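Local coordinates for transcription factor cep-1 (Caenorhabditis elegans, PDB 1T4W), which activates transcription by binding the same DNA consensus as p53, promoting germline apoptosis after DNA damage and ensuring proper meiotic chromosome segregation, at residues M138-E141 against K142-D145; E90-H94 against F95-S99; V8-Q11 against K12-K15. All coordinates share one frame; numbering follows the deposited sequence.

Interaction 1: residues M138-E141 against K142-D145; sequences MCQE and KCLD. With ZN (zinc ion), chain B.
Cys139 and Cys143 close a short chelate loop on one zinc ion, a small example of how a metal site is written into local backbone shape. Each SG lies 2.4 Å from the zinc, but the two thiolates get there by different rotations. In Cys139 the sulfur lies trans to the backbone N (chi1 -179°), whereas in Cys143 it turns back beside its own N (chi1 -59°). CB of Cys143 sits 3.7 Å from SG of Cys139. Cys85 and His88, through its ND1, complete the site of three cysteines and one histidine known from the p53-family DNA-binding domain.

The turn between the ligands is 3-10 in character. Cys143 N bonds to Gln140 O (2.9 Å) and Leu144 N to Glu141 O (3.0 Å), each donor standing well above the carbonyl plane. CG of Gln140 lies 3.9 Å from Cys143 SG, placing a methylene along the flank of the zinc thiolate. A water accepts the N-H of Lys142 at 2.7 Å from that N and gives only a weak bond to Gln140 OE1. The carboxylate of Glu141 forms a salt bridge with Arg176.

The loop follows strand 130-137 and runs into helix 146-149; Met138 pairs through its backbone with Phe100, and Glu141 with Ile177 at the end of strand 166-177.

Interaction 2: residues E90-H94 against F95-S99; sequences EREQH and FPFDS
With CG trans to its backbone N (chi1 -172°), Glu92 sets that methylene 3.4 Å from Phe97 O, and the bend at chi2 (60°) turns the carboxylate back to the N-H groups of Gln93 and His94. Phe97 in turn holds CG beside its own N (chi1 -52°), which sets the ring against the backbone of Glu92-His94. CG of Glu92 lies in the plane of this ring, at the edge. The ring's CD1 is 3.0 Å from Glu92 O, an oblique approach, and 3.3 Å from His94 O.

The chain thus doubles back in the loop between helix 86-90 and strand 101-104, with a cis peptide before Pro96 and a type I beta turn from Pro96 to Ser99. At the bend, CA of Phe97 makes a CA-H...O contact with His94 O (3.4 Å). Pro96 CB lies over the centre of the Phe95 ring, and Phe95 CD1 over one face of Phe97, toward its rim.

Glu92 OE1 receives weak bonds from Gln93 N and His94 N, both at 3.1 Å, while OE2 forms a salt bridge with Lys84. Lys84 also donates to the carbonyls of Phe97 and Ser99.

Interaction 3: residues V8-Q11 against K12-K15; sequences VLKQ and KVAK
A single turn of helix, 10-13, follows directly on edge strand 3-8, and the contact between Val8 and Val13 closes the junction of the two. CG2 of Val8 meets CG2 of Val13 at 3.6 Å, the two side chains crossing at about a right angle. Val13 holds CG1 trans to its N (chi1 174°), which turns this methyl to Lys10, while CG2, beside the N, touches both Val8 CG2 and Leu9 O.

The first bond of the Lys10 side chain points away from 12-15, but the chain is bent at chi2, chi3 and chi4 and curls back until NZ lies 3.4 Å from Val13 CG1. The ammonium thus rests against a methyl group, a packing contact and not a polar bond.

Two i+4 bonds make this turn alpha-helical. Val13 N donates to Leu9 O at 3.2 Å, nearly straight at 172°, and Ala14 N to Lys10 O at 2.7 Å; both donors lie in the carbonyl plane. Leu9 occupies the N-cap position, and Ala14 is the first residue to leave helical phi/psi after 10-13; CB of Ala14 stays 3.2 Å from Lys10 O.

Val8, Lys10 and Val13 touch Phe21 of strand 19-23, and Val13 also Met19. Leu9, Lys12 and Val13 touch Pro40 of strand 39-46, the strand that pairs with 3-8 in the four-stranded antiparallel sheet.

The three contacts lie in series along one DNA-binding domain and all are partly buried, yet their chemistry differs with place. Interaction 1 is metal-centred; interaction 2 relies on aromatic and carbonyl packing around an acidic side chain; interaction 3 pairs two buried valines and adds regular helical backbone bonds, on a mostly exposed turn. Interactions 1 and 2 touch where Met138 CB meets Glu92 OE2 at 3.3 Å. Interaction 1 supplies two zinc ligands, and interaction 2 lies beside the site, the side chain of Glu92 about 9 Å from the zinc ion. Interaction 3 is remote, its nearest atoms about 15 Å from interaction 1 and 16 Å from interaction 2, and packs against strands 19-23 and 39-46.

Interaction 1: residues M138-E141 against K142-D145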
ATOM      1  N   MET A 138       2.807  10.731   4.424  1.00 27.65           N
ATOM      2  CA  MET A 138       3.297  11.978   4.977  1.00 27.46           C
ATOM      3  C   MET A 138       4.561  12.530   4.324  1.00 31.54           C
ATOM      4  O   MET A 138       5.336  13.250   4.945  1.00 29.84           O
ATOM      5  CB  MET A 138       3.474  11.832   6.491  1.00 29.97           C
ATOM      6  CG  MET A 138       2.144  11.596   7.229  1.00 27.85           C
ATOM      7  SD  MET A 138       0.880  12.866   6.865  1.00 36.96           S
ATOM      8  CE  MET A 138       1.572  14.252   7.762  1.00 43.50           C
ATOM      9  N   CYS A 139       4.762  12.181   3.062  1.00 21.19           N
ATOM     10  CA  CYS A 139       5.892  12.694   2.300  1.00 18.62           C
ATOM     11  C   CYS A 139       5.421  12.468   0.875  1.00 20.94           C
ATOM     12  O   CYS A 139       4.401  11.808   0.647  1.00 22.23           O
ATOM     13  CB  CYS A 139       7.176  11.926   2.650  1.00 20.36           C
ATOM     14  SG  CYS A 139       8.686  12.455   1.807  1.00 22.37           S
ATOM     15  N   GLN A 140       6.113  13.022  -0.097  1.00 20.65           N
ATOM     16  CA  GLN A 140       5.627  12.832  -1.447  1.00 22.19           C
ATOM     17  C   GLN A 140       6.713  12.712  -2.495  1.00 28.20           C
ATOM     18  O   GLN A 140       7.897  12.931  -2.225  1.00 26.37           O
ATOM     19  CB  GLN A 140       4.676  13.971  -1.774  1.00 18.47           C
ATOM     20  CG  GLN A 140       5.336  15.318  -1.838  1.00 31.67           C
ATOM     21  CD  GLN A 140       4.315  16.419  -1.860  1.00 39.57           C
ATOM     22  OE1 GLN A 140       3.274  16.291  -2.495  1.00 49.39           O
ATOM     23  NE2 GLN A 140       4.605  17.513  -1.171  1.00 42.36           N
ATOM     24  N   GLU A 141       6.289  12.359  -3.700  1.00 22.72           N
ATOM     25  CA  GLU A 141       7.192  12.182  -4.822  1.00 23.93           C
ATOM     26  C   GLU A 141       8.104  13.397  -5.001  1.00 33.85           C
ATOM     27  O   GLU A 141       9.309  13.261  -5.198  1.00 26.86           O
ATOM     28  CB  GLU A 141       6.360  11.975  -6.097  1.00 20.93           C
ATOM     29  CG  GLU A 141       7.096  11.306  -7.237  1.00 42.05           C
ATOM     30  CD  GLU A 141       6.193  11.118  -8.432  1.00 35.94           C
ATOM     31  OE1 GLU A 141       5.999  12.093  -9.193  1.00 35.39           O
ATOM     32  OE2 GLU A 141       5.658  10.005  -8.588  1.00 38.57           O
ATOM     33  N   LYS A 142       7.518  14.588  -4.929  1.00 28.53           N
ATOM     34  CA  LYS A 142       8.266  15.818  -5.120  1.00 35.92           C
ATOM     35  C   LYS A 142       9.502  15.910  -4.217  1.00 39.69           C
ATOM     36  O   LYS A 142      10.507  16.502  -4.598  1.00 41.05           O
ATOM     37  CB  LYS A 142       7.334  17.007  -4.882  1.00 41.07           C
ATOM     38  CG  LYS A 142       7.869  18.333  -5.350  1.00 57.70           C
ATOM     39  CD  LYS A 142       6.851  19.445  -5.116  1.00 61.79           C
ATOM     40  CE  LYS A 142       7.369  20.783  -5.639  1.00 69.15           C
ATOM     41  NZ  LYS A 142       6.414  21.905  -5.398  1.00 60.71           N
ATOM     42  N   CYS A 143       9.428  15.307  -3.031  1.00 38.02           N
ATOM     43  CA  CYS A 143      10.530  15.326  -2.060  1.00 33.65           C
ATOM     44  C   CYS A 143      11.742  14.470  -2.399  1.00 40.86           C
ATOM     45  O   CYS A 143      12.846  14.736  -1.916  1.00 43.68           O
ATOM     46  CB  CYS A 143      10.032  14.856  -0.693  1.00 28.79           C
ATOM     47  SG  CYS A 143       8.724  15.848  -0.050  1.00 28.47           S
ATOM     48  N   LEU A 144      11.542  13.445  -3.214  1.00 41.04           N
ATOM     49  CA  LEU A 144      12.616  12.507  -3.527  1.00 56.54           C
ATOM     50  C   LEU A 144      13.694  12.919  -4.524  1.00 56.82           C
ATOM     51  O   LEU A 144      13.509  13.834  -5.323  1.00 50.14           O
ATOM     52  CB  LEU A 144      12.004  11.177  -3.973  1.00 58.48           C
ATOM     53  CG  LEU A 144      10.851  10.621  -3.126  1.00 66.82           C
ATOM     54  CD1 LEU A 144      10.719   9.149  -3.448  1.00 68.07           C
ATOM     55  CD2 LEU A 144      11.098  10.797  -1.625  1.00 61.92           C
ATOM     56  N   ASP A 145      14.826  12.219  -4.455  1.00 64.19           N
ATOM     57  CA  ASP A 145      15.956  12.456  -5.352  1.00 74.48           C
ATOM     58  C   ASP A 145      15.594  11.873  -6.712  1.00 76.33           C
ATOM     59  O   ASP A 145      14.979  10.808  -6.784  1.00 76.46           O
ATOM     60  CB  ASP A 145      17.204  11.750  -4.829  1.00 77.83           C
ATOM     61  CG  ASP A 145      17.141  11.489  -3.342  1.00 89.00           C
ATOM     62  OD1 ASP A 145      16.828  12.434  -2.582  1.00 89.90           O
ATOM     63  OD2 ASP A 145      17.409  10.337  -2.932  1.00 92.83           O
TER
HETATM   64 ZN    ZN B 201       8.902  14.785   2.090  1.00 27.16          ZN
HETATM   65  O   HOH W   1       4.873  15.075  -5.049  1.00 28.47           O

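Interaction 2: residues E90-H94 against F95-S99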
ATOM      1  N   GLU A  90      11.480  15.307  10.436  1.00 54.74           N
ATOM      2  CA  GLU A  90      11.551  16.145  11.632  1.00 63.54           C
ATOM      3  C   GLU A  90      10.289  16.966  11.898  1.00 57.11           C
ATOM      4  O   GLU A  90      10.037  17.378  13.026  1.00 65.77           O
ATOM      5  CB  GLU A  90      12.797  17.052  11.580  1.00 66.33           C
ATOM      6  CG  GLU A  90      12.653  18.341  10.792  1.00 58.42           C
ATOM      7  CD  GLU A  90      13.867  19.253  10.954  1.00 65.11           C
ATOM      8  OE1 GLU A  90      13.783  20.428  10.538  1.00 57.94           O
ATOM      9  OE2 GLU A  90      14.904  18.794  11.489  1.00 47.07           O
ATOM     10  N   ARG A  91       9.490  17.191  10.867  1.00 52.52           N
ATOM     11  CA  ARG A  91       8.249  17.941  11.011  1.00 52.55           C
ATOM     12  C   ARG A  91       7.077  17.011  11.402  1.00 63.71           C
ATOM     13  O   ARG A  91       5.957  17.471  11.639  1.00 62.49           O
ATOM     14  CB  ARG A  91       7.950  18.660   9.689  1.00 64.05           C
ATOM     15  CG  ARG A  91       6.497  19.038   9.452  1.00 63.49           C
ATOM     16  CD  ARG A  91       6.318  19.638   8.067  1.00 71.66           C
ATOM     17  NE  ARG A  91       4.914  19.914   7.766  1.00 81.97           N
ATOM     18  CZ  ARG A  91       4.480  20.432   6.621  1.00 86.25           C
ATOM     19  NH1 ARG A  91       3.183  20.646   6.438  1.00 86.79           N
ATOM     20  NH2 ARG A  91       5.342  20.738   5.657  1.00 84.61           N
ATOM     21  N   GLU A  92       7.353  15.708  11.496  1.00 60.38           N
ATOM     22  CA  GLU A  92       6.326  14.711  11.824  1.00 58.15           C
ATOM     23  C   GLU A  92       5.860  14.677  13.276  1.00 63.82           C
ATOM     24  O   GLU A  92       6.682  14.644  14.197  1.00 63.98           O
ATOM     25  CB  GLU A  92       6.813  13.306  11.457  1.00 55.28           C
ATOM     26  CG  GLU A  92       5.735  12.232  11.593  1.00 41.06           C
ATOM     27  CD  GLU A  92       4.547  12.509  10.686  1.00 50.33           C
ATOM     28  OE1 GLU A  92       3.456  12.812  11.209  1.00 37.56           O
ATOM     29  OE2 GLU A  92       4.702  12.441   9.446  1.00 35.92           O
ATOM     30  N   GLN A  93       4.540  14.652  13.468  1.00 59.23           N
ATOM     31  CA  GLN A  93       3.955  14.597  14.807  1.00 68.12           C
ATOM     32  C   GLN A  93       3.205  13.293  15.088  1.00 67.33           C
ATOM     33  O   GLN A  93       2.430  13.204  16.038  1.00 68.15           O
ATOM     34  CB  GLN A  93       3.028  15.789  15.030  1.00 65.80           C
ATOM     35  CG  GLN A  93       2.153  16.126  13.847  1.00 75.57           C
ATOM     36  CD  GLN A  93       1.449  17.455  14.033  1.00 85.12           C
ATOM     37  OE1 GLN A  93       0.740  17.932  13.141  1.00 83.76           O
ATOM     38  NE2 GLN A  93       1.643  18.063  15.201  1.00 82.39           N
ATOM     39  N   HIS A  94       3.440  12.288  14.249  1.00 63.69           N
ATOM     40  CA  HIS A  94       2.827  10.972  14.407  1.00 60.16           C
ATOM     41  C   HIS A  94       3.966   9.989  14.612  1.00 48.51           C
ATOM     42  O   HIS A  94       4.920   9.969  13.837  1.00 51.04           O
ATOM     43  CB  HIS A  94       2.040  10.568  13.159  1.00 59.28           C
ATOM     44  CG  HIS A  94       0.819  11.395  12.919  1.00 76.67           C
ATOM     45  ND1 HIS A  94      -0.225  11.455  13.816  1.00 79.09           N
ATOM     46  CD2 HIS A  94       0.476  12.200  11.886  1.00 79.99           C
ATOM     47  CE1 HIS A  94      -1.161  12.260  13.345  1.00 80.68           C
ATOM     48  NE2 HIS A  94      -0.760  12.726  12.175  1.00 83.44           N
ATOM     49  N   PHE A  95       3.876   9.180  15.655  1.00 41.95           N
ATOM     50  CA  PHE A  95       4.923   8.207  15.926  1.00 47.13           C
ATOM     51  C   PHE A  95       4.654   6.916  15.148  1.00 41.22           C
ATOM     52  O   PHE A  95       3.509   6.488  15.049  1.00 40.78           O
ATOM     53  CB  PHE A  95       4.979   7.896  17.423  1.00 45.64           C
ATOM     54  CG  PHE A  95       6.077   6.956  17.785  1.00 52.68           C
ATOM     55  CD1 PHE A  95       7.384   7.411  17.890  1.00 57.56           C
ATOM     56  CD2 PHE A  95       5.821   5.602  17.943  1.00 56.11           C
ATOM     57  CE1 PHE A  95       8.430   6.524  18.146  1.00 69.57           C
ATOM     58  CE2 PHE A  95       6.856   4.701  18.199  1.00 63.98           C
ATOM     59  CZ  PHE A  95       8.165   5.163  18.299  1.00 66.21           C
ATOM     60  N   PRO A  96       5.693   6.306  14.546  1.00 42.34           N
ATOM     61  CA  PRO A  96       7.111   6.707  14.508  1.00 50.26           C
ATOM     62  C   PRO A  96       7.280   7.860  13.513  1.00 43.69           C
ATOM     63  O   PRO A  96       6.711   7.835  12.427  1.00 40.71           O
ATOM     64  CB  PRO A  96       7.814   5.431  14.063  1.00 49.91           C
ATOM     65  CG  PRO A  96       6.800   4.807  13.163  1.00 48.18           C
ATOM     66  CD  PRO A  96       5.510   4.987  13.917  1.00 42.99           C
ATOM     67  N   PHE A  97       8.061   8.863  13.888  1.00 38.17           N
ATOM     68  CA  PHE A  97       8.235  10.045  13.054  1.00 43.31           C
ATOM     69  C   PHE A  97       8.873   9.842  11.694  1.00 37.38           C
ATOM     70  O   PHE A  97       8.618  10.616  10.763  1.00 34.10           O
ATOM     71  CB  PHE A  97       9.008  11.105  13.833  1.00 52.80           C
ATOM     72  CG  PHE A  97       8.415  11.407  15.179  1.00 66.18           C
ATOM     73  CD1 PHE A  97       7.123  11.924  15.283  1.00 64.07           C
ATOM     74  CD2 PHE A  97       9.129  11.144  16.345  1.00 65.27           C
ATOM     75  CE1 PHE A  97       6.552  12.172  16.522  1.00 57.82           C
ATOM     76  CE2 PHE A  97       8.567  11.390  17.592  1.00 64.53           C
ATOM     77  CZ  PHE A  97       7.276  11.905  17.681  1.00 62.94           C
ATOM     78  N   ASP A  98       9.685   8.806  11.557  1.00 29.93           N
ATOM     79  CA  ASP A  98      10.343   8.584  10.277  1.00 42.34           C
ATOM     80  C   ASP A  98       9.593   7.652   9.322  1.00 37.65           C
ATOM     81  O   ASP A  98      10.106   7.348   8.243  1.00 35.86           O
ATOM     82  CB  ASP A  98      11.764   8.065  10.510  1.00 36.77           C
ATOM     83  CG  ASP A  98      11.779   6.784  11.293  1.00 41.79           C
ATOM     84  OD1 ASP A  98      10.704   6.403  11.793  1.00 37.77           O
ATOM     85  OD2 ASP A  98      12.851   6.158  11.414  1.00 48.11           O
ATOM     86  N   SER A  99       8.392   7.188   9.695  1.00 28.64           N
ATOM     87  CA  SER A  99       7.667   6.303   8.778  1.00 22.87           C
ATOM     88  C   SER A  99       7.069   7.140   7.647  1.00 26.06           C
ATOM     89  O   SER A  99       6.522   8.221   7.878  1.00 28.24           O
ATOM     90  CB  SER A  99       6.547   5.557   9.495  1.00 29.00           C
ATOM     91  OG  SER A  99       5.951   4.616   8.618  1.00 27.81           O
TER

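Interaction 3: residues V8-Q11 against K12-K15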
ATOM      1  N   VAL A   8      -8.954   0.231  -3.074  1.00 23.46           N
ATOM      2  CA  VAL A   8      -9.350   1.392  -2.283  1.00 29.36           C
ATOM      3  C   VAL A   8     -10.879   1.249  -2.187  1.00 29.13           C
ATOM      4  O   VAL A   8     -11.475   0.511  -2.958  1.00 34.90           O
ATOM      5  CB  VAL A   8      -9.009   2.733  -2.978  1.00 30.90           C
ATOM      6  CG1 VAL A   8      -7.488   2.845  -3.198  1.00 22.25           C
ATOM      7  CG2 VAL A   8      -9.781   2.840  -4.293  1.00 43.55           C
ATOM      8  N   LEU A   9     -11.505   1.914  -1.227  1.00 29.66           N
ATOM      9  CA  LEU A   9     -12.958   1.859  -1.107  1.00 23.18           C
ATOM     10  C   LEU A   9     -13.497   2.772  -2.210  1.00 30.39           C
ATOM     11  O   LEU A   9     -13.594   3.976  -2.028  1.00 27.81           O
ATOM     12  CB  LEU A   9     -13.388   2.372   0.263  1.00 25.28           C
ATOM     13  CG  LEU A   9     -14.873   2.320   0.619  1.00 45.38           C
ATOM     14  CD1 LEU A   9     -15.411   0.899   0.415  1.00 51.23           C
ATOM     15  CD2 LEU A   9     -15.052   2.759   2.069  1.00 45.10           C
ATOM     16  N   LYS A  10     -13.838   2.178  -3.349  1.00 25.42           N
ATOM     17  CA  LYS A  10     -14.306   2.901  -4.519  1.00 45.45           C
ATOM     18  C   LYS A  10     -15.375   3.953  -4.322  1.00 49.50           C
ATOM     19  O   LYS A  10     -15.289   5.040  -4.892  1.00 45.64           O
ATOM     20  CB  LYS A  10     -14.745   1.903  -5.592  1.00 47.54           C
ATOM     21  CG  LYS A  10     -13.574   1.125  -6.186  1.00 58.61           C
ATOM     22  CD  LYS A  10     -12.429   2.075  -6.569  1.00 66.47           C
ATOM     23  CE  LYS A  10     -12.898   3.169  -7.549  1.00 75.40           C
ATOM     24  NZ  LYS A  10     -12.260   4.507  -7.321  1.00 41.01           N
ATOM     25  N   GLN A  11     -16.380   3.644  -3.518  1.00 43.57           N
ATOM     26  CA  GLN A  11     -17.450   4.595  -3.273  1.00 54.86           C
ATOM     27  C   GLN A  11     -16.865   5.974  -3.018  1.00 49.10           C
ATOM     28  O   GLN A  11     -17.157   6.927  -3.734  1.00 58.88           O
ATOM     29  CB  GLN A  11     -18.290   4.177  -2.057  1.00 62.97           C
ATOM     30  CG  GLN A  11     -19.029   2.848  -2.191  1.00 70.36           C
ATOM     31  CD  GLN A  11     -18.141   1.634  -1.960  1.00 77.20           C
ATOM     32  OE1 GLN A  11     -17.281   1.302  -2.784  1.00 71.71           O
ATOM     33  NE2 GLN A  11     -18.349   0.961  -0.830  1.00 77.09           N
ATOM     34  N   LYS A  12     -16.021   6.077  -2.004  1.00 46.92           N
ATOM     35  CA  LYS A  12     -15.432   7.360  -1.653  1.00 47.34           C
ATOM     36  C   LYS A  12     -14.395   7.883  -2.638  1.00 38.63           C
ATOM     37  O   LYS A  12     -14.374   9.067  -2.957  1.00 49.99           O
ATOM     38  CB  LYS A  12     -14.820   7.277  -0.262  1.00 52.38           C
ATOM     39  CG  LYS A  12     -15.772   6.726   0.779  1.00 61.26           C
ATOM     40  CD  LYS A  12     -15.424   7.256   2.159  1.00 70.49           C
ATOM     41  CE  LYS A  12     -13.992   6.934   2.545  1.00 67.03           C
ATOM     42  NZ  LYS A  12     -13.595   7.666   3.779  1.00 70.24           N
ATOM     43  N   VAL A  13     -13.536   7.007  -3.133  1.00 43.21           N
ATOM     44  CA  VAL A  13     -12.502   7.441  -4.061  1.00 48.69           C
ATOM     45  C   VAL A  13     -13.039   7.943  -5.407  1.00 42.51           C
ATOM     46  O   VAL A  13     -12.513   8.901  -5.970  1.00 49.14           O
ATOM     47  CB  VAL A  13     -11.477   6.303  -4.282  1.00 45.92           C
ATOM     48  CG1 VAL A  13     -10.469   6.679  -5.378  1.00 47.10           C
ATOM     49  CG2 VAL A  13     -10.752   6.027  -2.964  1.00 49.47           C
ATOM     50  N   ALA A  14     -14.096   7.301  -5.890  1.00 46.04           N
ATOM     51  CA  ALA A  14     -14.745   7.612  -7.165  1.00 33.80           C
ATOM     52  C   ALA A  14     -14.593   9.020  -7.765  1.00 38.25           C
ATOM     53  O   ALA A  14     -14.100   9.160  -8.885  1.00 40.26           O
ATOM     54  CB  ALA A  14     -16.230   7.249  -7.077  1.00 40.00           C
ATOM     55  N   LYS A  15     -15.014  10.057  -7.047  1.00 31.43           N
ATOM     56  CA  LYS A  15     -14.915  11.423  -7.578  1.00 35.27           C
ATOM     57  C   LYS A  15     -14.123  12.386  -6.708  1.00 43.06           C
ATOM     58  O   LYS A  15     -14.252  13.600  -6.853  1.00 34.68           O
ATOM     59  CB  LYS A  15     -16.315  11.997  -7.808  1.00 42.01           C
ATOM     60  CG  LYS A  15     -17.178  11.140  -8.727  1.00 43.01           C
ATOM     61  CD  LYS A  15     -18.427  11.875  -9.162  1.00 53.06           C
ATOM     62  CE  LYS A  15     -19.225  11.062 -10.172  1.00 53.48           C
ATOM     63  NZ  LYS A  15     -20.378  11.843 -10.707  1.00 53.11           N
TER